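Local coordinates for thymidylate synthase thyX (Helicobacter pylori, PDB 3N3Y), which catalyses FAD-dependent conversion of dUMP to dTMP, probably with methylenetetrahydrofolate as methyl donor and NADPH as reductant, at the FAD/UMP site. Numbering follows the deposited sequence. Chains: chain A/B/C, Thymidylate synthase thyX.

The FAD/UMP site. Residues chain A 29, 54-56, 58, 61, 85, 171, 173; chain B 78-79, 82-85, 177, 181-182; chain C 74, 90, 92-95. With FAD (flavin-adenine dinucleotide), chain D; UMP (2'-deoxyuridine 5'-monophosphate), chain E.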
# COMPACT_ATOMS: atom_id res chain seq x y z
N CYS A 29 15.63 11.02 13.15
CA CYS A 29 16.50 10.26 12.26
C CYS A 29 17.97 10.54 12.52
O CYS A 29 18.77 9.61 12.59
CB CYS A 29 16.17 10.54 10.79
SG CYS A 29 14.50 10.02 10.29
N PHE A 54 13.64 13.70 -2.09
CA PHE A 54 12.86 12.50 -2.36
C PHE A 54 13.13 11.36 -1.38
O PHE A 54 12.19 10.77 -0.85
CB PHE A 54 12.97 11.99 -3.80
CG PHE A 54 12.06 10.81 -4.04
CD1 PHE A 54 10.68 11.00 -4.16
CD2 PHE A 54 12.56 9.51 -4.06
CE1 PHE A 54 9.82 9.91 -4.34
CE2 PHE A 54 11.71 8.41 -4.25
CZ PHE A 54 10.34 8.61 -4.38
N ARG A 55 14.41 11.06 -1.15
CA ARG A 55 14.76 9.94 -0.28
C ARG A 55 14.16 10.09 1.11
O ARG A 55 14.02 9.11 1.84
CB ARG A 55 16.28 9.75 -0.20
CG ARG A 55 17.00 10.74 0.72
CD ARG A 55 18.49 10.39 0.82
NE ARG A 55 19.06 10.23 -0.51
CZ ARG A 55 19.57 11.23 -1.23
NH1 ARG A 55 19.57 12.47 -0.74
NH2 ARG A 55 20.06 11.00 -2.44
N HIS A 56 13.78 11.31 1.48
CA HIS A 56 13.29 11.57 2.83
C HIS A 56 11.83 12.02 2.90
O HIS A 56 11.37 12.45 3.96
CB HIS A 56 14.19 12.58 3.55
CG HIS A 56 15.61 12.14 3.71
ND1 HIS A 56 15.96 10.91 4.23
CD2 HIS A 56 16.78 12.78 3.45
CE1 HIS A 56 17.28 10.81 4.27
NE2 HIS A 56 17.80 11.93 3.81
N SER A 58 9.20 10.31 2.99
CA SER A 58 8.43 9.46 3.89
C SER A 58 8.23 10.07 5.29
O SER A 58 7.36 9.63 6.04
CB SER A 58 9.08 8.09 4.01
OG SER A 58 10.41 8.23 4.45
N GLU A 61 4.68 11.50 5.75
CA GLU A 61 3.59 10.57 5.96
C GLU A 61 3.03 10.65 7.37
O GLU A 61 1.94 10.13 7.63
CB GLU A 61 4.05 9.14 5.69
CG GLU A 61 4.45 8.87 4.25
CD GLU A 61 5.07 7.50 4.11
OE1 GLU A 61 5.09 6.74 5.11
OE2 GLU A 61 5.55 7.18 3.01
N ILE A 85 -3.34 5.28 -2.12
CA ILE A 85 -2.79 5.55 -0.81
C ILE A 85 -3.60 6.62 -0.10
O ILE A 85 -3.15 7.76 0.07
CB ILE A 85 -1.31 5.88 -0.87
CG1 ILE A 85 -0.61 4.84 -1.75
CG2 ILE A 85 -0.73 5.89 0.55
CD1 ILE A 85 0.88 4.94 -1.70
N ASN A 171 -2.54 11.12 3.95
CA ASN A 171 -1.34 11.69 4.56
C ASN A 171 -0.69 12.74 3.64
O ASN A 171 -1.03 12.83 2.47
CB ASN A 171 -0.37 10.61 5.03
CG ASN A 171 0.42 9.94 3.90
OD1 ASN A 171 0.88 10.59 2.96
ND2 ASN A 171 0.60 8.64 4.02
N ARG A 173 2.32 13.21 2.28
CA ARG A 173 3.08 12.77 1.13
C ARG A 173 2.18 12.32 -0.02
O ARG A 173 2.44 12.61 -1.19
CB ARG A 173 4.00 11.63 1.53
CG ARG A 173 4.90 11.12 0.41
CD ARG A 173 5.75 9.96 0.92
NE ARG A 173 6.83 9.65 -0.00
CZ ARG A 173 7.51 8.51 -0.02
NH1 ARG A 173 7.21 7.54 0.84
NH2 ARG A 173 8.49 8.33 -0.91
N GLN B 78 17.63 -4.46 6.94
CA GLN B 78 16.89 -3.41 7.62
C GLN B 78 16.44 -2.38 6.59
O GLN B 78 15.29 -1.91 6.62
CB GLN B 78 17.75 -2.71 8.68
CG GLN B 78 18.08 -3.53 9.92
CD GLN B 78 17.04 -3.40 11.02
OE1 GLN B 78 16.00 -2.77 10.85
NE2 GLN B 78 17.33 -3.99 12.17
N GLU B 79 17.35 -2.05 5.68
CA GLU B 79 17.10 -1.01 4.70
C GLU B 79 16.19 -1.49 3.58
O GLU B 79 15.24 -0.80 3.20
CB GLU B 79 18.44 -0.49 4.14
CG GLU B 79 19.37 -0.00 5.26
CD GLU B 79 20.62 0.71 4.75
OE1 GLU B 79 20.98 0.53 3.57
OE2 GLU B 79 21.24 1.45 5.55
N ARG B 82 12.54 -1.46 4.12
CA ARG B 82 11.85 -0.18 4.17
C ARG B 82 11.05 0.08 2.88
O ARG B 82 10.16 0.93 2.86
CB ARG B 82 12.82 0.96 4.52
CG ARG B 82 13.43 0.78 5.92
CD ARG B 82 12.35 0.85 7.02
NE ARG B 82 11.66 2.13 6.97
CZ ARG B 82 12.09 3.25 7.53
NH1 ARG B 82 13.22 3.27 8.24
NH2 ARG B 82 11.39 4.37 7.40
N HIS B 83 11.36 -0.67 1.82
CA HIS B 83 10.56 -0.61 0.61
C HIS B 83 9.34 -1.49 0.76
O HIS B 83 9.42 -2.71 0.67
CB HIS B 83 11.38 -0.97 -0.62
CG HIS B 83 12.53 -0.04 -0.84
ND1 HIS B 83 12.47 1.03 -1.71
CD2 HIS B 83 13.75 0.01 -0.25
CE1 HIS B 83 13.62 1.68 -1.67
NE2 HIS B 83 14.41 1.08 -0.79
N ARG B 84 8.21 -0.83 0.98
CA ARG B 84 6.99 -1.46 1.46
C ARG B 84 6.15 -2.01 0.32
O ARG B 84 5.28 -2.82 0.54
CB ARG B 84 6.17 -0.45 2.27
CG ARG B 84 6.86 -0.03 3.59
CD ARG B 84 6.33 1.29 4.12
NE ARG B 84 6.69 2.38 3.23
CZ ARG B 84 6.35 3.65 3.43
NH1 ARG B 84 5.61 3.97 4.49
NH2 ARG B 84 6.75 4.58 2.59
N ILE B 85 6.40 -1.54 -0.89
CA ILE B 85 5.65 -2.01 -2.05
C ILE B 85 6.47 -3.12 -2.72
O ILE B 85 7.07 -2.92 -3.77
CB ILE B 85 5.31 -0.88 -3.03
CG1 ILE B 85 4.74 0.32 -2.26
CG2 ILE B 85 4.34 -1.37 -4.09
CD1 ILE B 85 3.42 0.05 -1.52
N ASN B 177 11.82 2.58 -8.56
CA ASN B 177 12.02 3.38 -7.35
C ASN B 177 13.18 2.84 -6.52
O ASN B 177 14.02 3.60 -6.02
CB ASN B 177 10.75 3.42 -6.51
CG ASN B 177 10.85 4.40 -5.34
OD1 ASN B 177 11.06 5.60 -5.53
ND2 ASN B 177 10.69 3.89 -4.13
N LEU B 181 16.74 4.91 -5.81
CA LEU B 181 17.06 5.31 -4.46
C LEU B 181 18.35 4.64 -3.97
O LEU B 181 19.13 5.26 -3.25
CB LEU B 181 15.91 5.00 -3.51
CG LEU B 181 14.69 5.93 -3.52
CD1 LEU B 181 13.52 5.25 -2.82
CD2 LEU B 181 14.98 7.30 -2.88
N ARG B 182 18.57 3.39 -4.36
CA ARG B 182 19.61 2.58 -3.74
C ARG B 182 20.91 2.57 -4.55
O ARG B 182 21.96 2.09 -4.06
CB ARG B 182 19.12 1.14 -3.47
CG ARG B 182 17.99 1.05 -2.45
CD ARG B 182 18.39 1.67 -1.12
NE ARG B 182 17.27 1.72 -0.19
CZ ARG B 182 17.37 2.07 1.10
NH1 ARG B 182 18.54 2.42 1.61
NH2 ARG B 182 16.28 2.09 1.87
N ARG C 74 17.41 -3.09 17.60
CA ARG C 74 17.49 -3.23 16.15
C ARG C 74 16.88 -4.55 15.71
O ARG C 74 16.34 -4.66 14.60
CB ARG C 74 18.95 -3.23 15.69
CG ARG C 74 19.71 -1.97 16.02
CD ARG C 74 19.65 -0.97 14.90
NE ARG C 74 20.17 -1.48 13.62
CZ ARG C 74 20.18 -0.76 12.50
NH1 ARG C 74 19.70 0.48 12.53
NH2 ARG C 74 20.66 -1.25 11.36
N VAL C 90 13.27 6.52 11.67
CA VAL C 90 14.13 5.80 12.57
C VAL C 90 15.50 6.43 12.67
O VAL C 90 16.12 6.81 11.66
CB VAL C 90 14.29 4.32 12.12
CG1 VAL C 90 15.07 3.52 13.18
CG2 VAL C 90 12.93 3.70 11.89
N SER C 92 19.10 6.72 12.53
CA SER C 92 20.00 6.04 11.62
C SER C 92 21.37 5.74 12.26
O SER C 92 22.00 6.65 12.81
CB SER C 92 20.22 6.90 10.38
OG SER C 92 21.15 6.28 9.50
N SER C 93 21.81 4.48 12.20
CA SER C 93 23.15 4.12 12.66
C SER C 93 24.23 4.75 11.76
O SER C 93 25.24 5.26 12.25
CB SER C 93 23.33 2.59 12.76
OG SER C 93 23.48 1.97 11.50
N ARG C 94 23.99 4.76 10.45
CA ARG C 94 24.90 5.38 9.49
C ARG C 94 25.32 6.81 9.86
O ARG C 94 26.35 7.31 9.39
CB ARG C 94 24.27 5.40 8.09
CG ARG C 94 24.05 4.02 7.48
CD ARG C 94 23.57 4.12 6.04
NE ARG C 94 24.57 4.74 5.18
CZ ARG C 94 24.29 5.43 4.08
NH1 ARG C 94 23.02 5.59 3.68
NH2 ARG C 94 25.28 5.96 3.37
N TYR C 95 24.53 7.47 10.69
CA TYR C 95 24.78 8.88 10.98
C TYR C 95 24.99 9.14 12.47
O TYR C 95 25.69 10.08 12.83
CB TYR C 95 23.62 9.76 10.45
CG TYR C 95 23.19 9.50 9.01
CD1 TYR C 95 24.12 9.27 8.00
CD2 TYR C 95 21.83 9.51 8.66
CE1 TYR C 95 23.72 9.03 6.68
CE2 TYR C 95 21.42 9.27 7.34
CZ TYR C 95 22.36 9.03 6.36
OH TYR C 95 21.95 8.81 5.05
PA FAD D . 8.24 2.25 -0.80
O1A FAD D . 8.50 0.96 -1.56
O2A FAD D . 7.93 2.04 0.66
O5B FAD D . 7.01 3.01 -1.49
C5B FAD D . 6.98 3.16 -2.89
C4B FAD D . 6.20 4.43 -3.18
O4B FAD D . 4.88 4.27 -2.69
C3B FAD D . 6.79 5.62 -2.42
O3B FAD D . 7.75 6.31 -3.20
C2B FAD D . 5.58 6.46 -2.09
O2B FAD D . 5.24 7.24 -3.21
C1B FAD D . 4.47 5.44 -2.00
N9A FAD D . 4.08 5.07 -0.63
C8A FAD D . 4.23 3.85 -0.02
N7A FAD D . 3.70 3.93 1.22
C5A FAD D . 3.21 5.19 1.40
C6A FAD D . 2.59 5.82 2.47
N6A FAD D . 2.17 5.12 3.52
N1A FAD D . 2.20 7.14 2.34
C2A FAD D . 2.45 7.83 1.18
N3A FAD D . 3.08 7.21 0.13
C4A FAD D . 3.45 5.91 0.25
N1 FAD D . 14.61 6.00 6.89
C2 FAD D . 14.68 6.40 8.21
O2 FAD D . 13.78 6.14 8.98
N3 FAD D . 15.77 7.09 8.67
C4 FAD D . 16.82 7.40 7.83
O4 FAD D . 17.77 8.02 8.27
C4X FAD D . 16.77 7.00 6.49
N5 FAD D . 17.82 7.30 5.64
C5X FAD D . 17.75 6.88 4.32
C6 FAD D . 18.80 7.18 3.46
C7 FAD D . 18.76 6.77 2.14
C7M FAD D . 19.90 7.09 1.22
C8 FAD D . 17.64 6.06 1.66
C8M FAD D . 17.59 5.63 0.23
C9 FAD D . 16.58 5.77 2.52
C9A FAD D . 16.63 6.18 3.85
N10 FAD D . 15.58 5.88 4.71
C10 FAD D . 15.66 6.29 6.02
C1' FAD D . 14.39 5.09 4.25
C2' FAD D . 13.34 5.89 3.48
O2' FAD D . 12.83 6.93 4.29
C3' FAD D . 12.20 4.98 3.00
O3' FAD D . 11.49 4.43 4.08
C4' FAD D . 12.67 3.86 2.07
O4' FAD D . 13.61 4.38 1.18
C5' FAD D . 11.52 3.40 1.20
O5' FAD D . 11.26 4.44 0.28
P FAD D . 9.81 4.62 -0.39
O1P FAD D . 9.86 5.66 -1.49
O2P FAD D . 8.82 4.99 0.68
O3P FAD D . 9.52 3.19 -1.08
N1 UMP E . 17.57 3.57 6.36
C2 UMP E . 17.66 3.05 5.10
N3 UMP E . 18.74 3.36 4.31
C4 UMP E . 19.74 4.19 4.79
C5 UMP E . 19.64 4.71 6.07
C6 UMP E . 18.55 4.38 6.86
O2 UMP E . 16.76 2.32 4.70
O4 UMP E . 20.71 4.47 4.10
C1' UMP E . 16.42 3.19 7.18
C2' UMP E . 16.59 1.71 7.52
C3' UMP E . 16.43 1.65 9.02
C4' UMP E . 16.69 3.07 9.49
O3' UMP E . 15.11 1.28 9.34
O4' UMP E . 16.44 3.92 8.38
C5' UMP E . 18.12 3.23 10.02
O5' UMP E . 19.00 2.42 9.26
P UMP E . 20.60 2.46 9.44
OP1 UMP E . 20.89 1.91 10.82
OP2 UMP E . 21.16 3.86 9.31
OP3 UMP E . 21.21 1.61 8.38
O HOH W 1 10.33 0.97 -3.58
O HOH W 2 14.33 -1.42 9.09
O HOH W 3 14.16 9.30 5.41
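Three subunits of the ThyX tetramer enclose the FAD cofactor and the substrate dUMP (UMP), a catalytic pocket built at a seam between chains. UMP is wholly buried; a small part of FAD's surface stays uncovered. Uracil lies over one flavin face, with UMP N1 3.5 Å from FAD C4X; the A:His56 ring approaches the opposite face of the FAD flavin edge-on, the planes 84° apart. B:Glu79 lids uracil's far side, its extended chain laying the carboxylate across the base. B:Arg182, bent at chi2 (-57°), closes the pyrimidine edge: NH1 stands 2.9 Å from UMP N3 and NH2 reaches O2, an arrangement that may stabilise an ionised N3, in keeping with a presumed part in activating dUMP. FAD methyl C8M covers this guanidinium's face, while B:His83 NE2 receives its NE at 3.0 Å and fixes its rotation. C:Arg94 NH1 meets uracil O4. C:Arg74 NH1 forms a salt bridge to UMP OP1, which C:Ser93 OG also meets, while C:Ser92 OG reaches OP2. Folded at chi2 and chi3, B:Arg82 ties the ligands together, NH1 donating in plane to both UMP O3' and FAD O2 (each 3.0 Å).

At the other end, A:Ile85 CG2 and CD1 cover one adenine face; on the other, B:Arg84 covers the five-membered ring and the A:Glu61 carboxylate the six-membered ring. A:Asn171 ND2 donates to FAD N1A (2.8 Å). A:Glu61 meets B:Arg84 tip to tip through both syn lone pairs, while its OE2 anti lone pair takes A:Arg173 NH1 (2.7 Å), aligning both arginines on diphosphate O2P.

In the fold, A contributes 3-10 helix 54-62, strand 163-171 and helix 172-182; B, helices 74-80 and 172-182 and loop 82-85; C, helices 74-80 and 93-96 and strand 87-90.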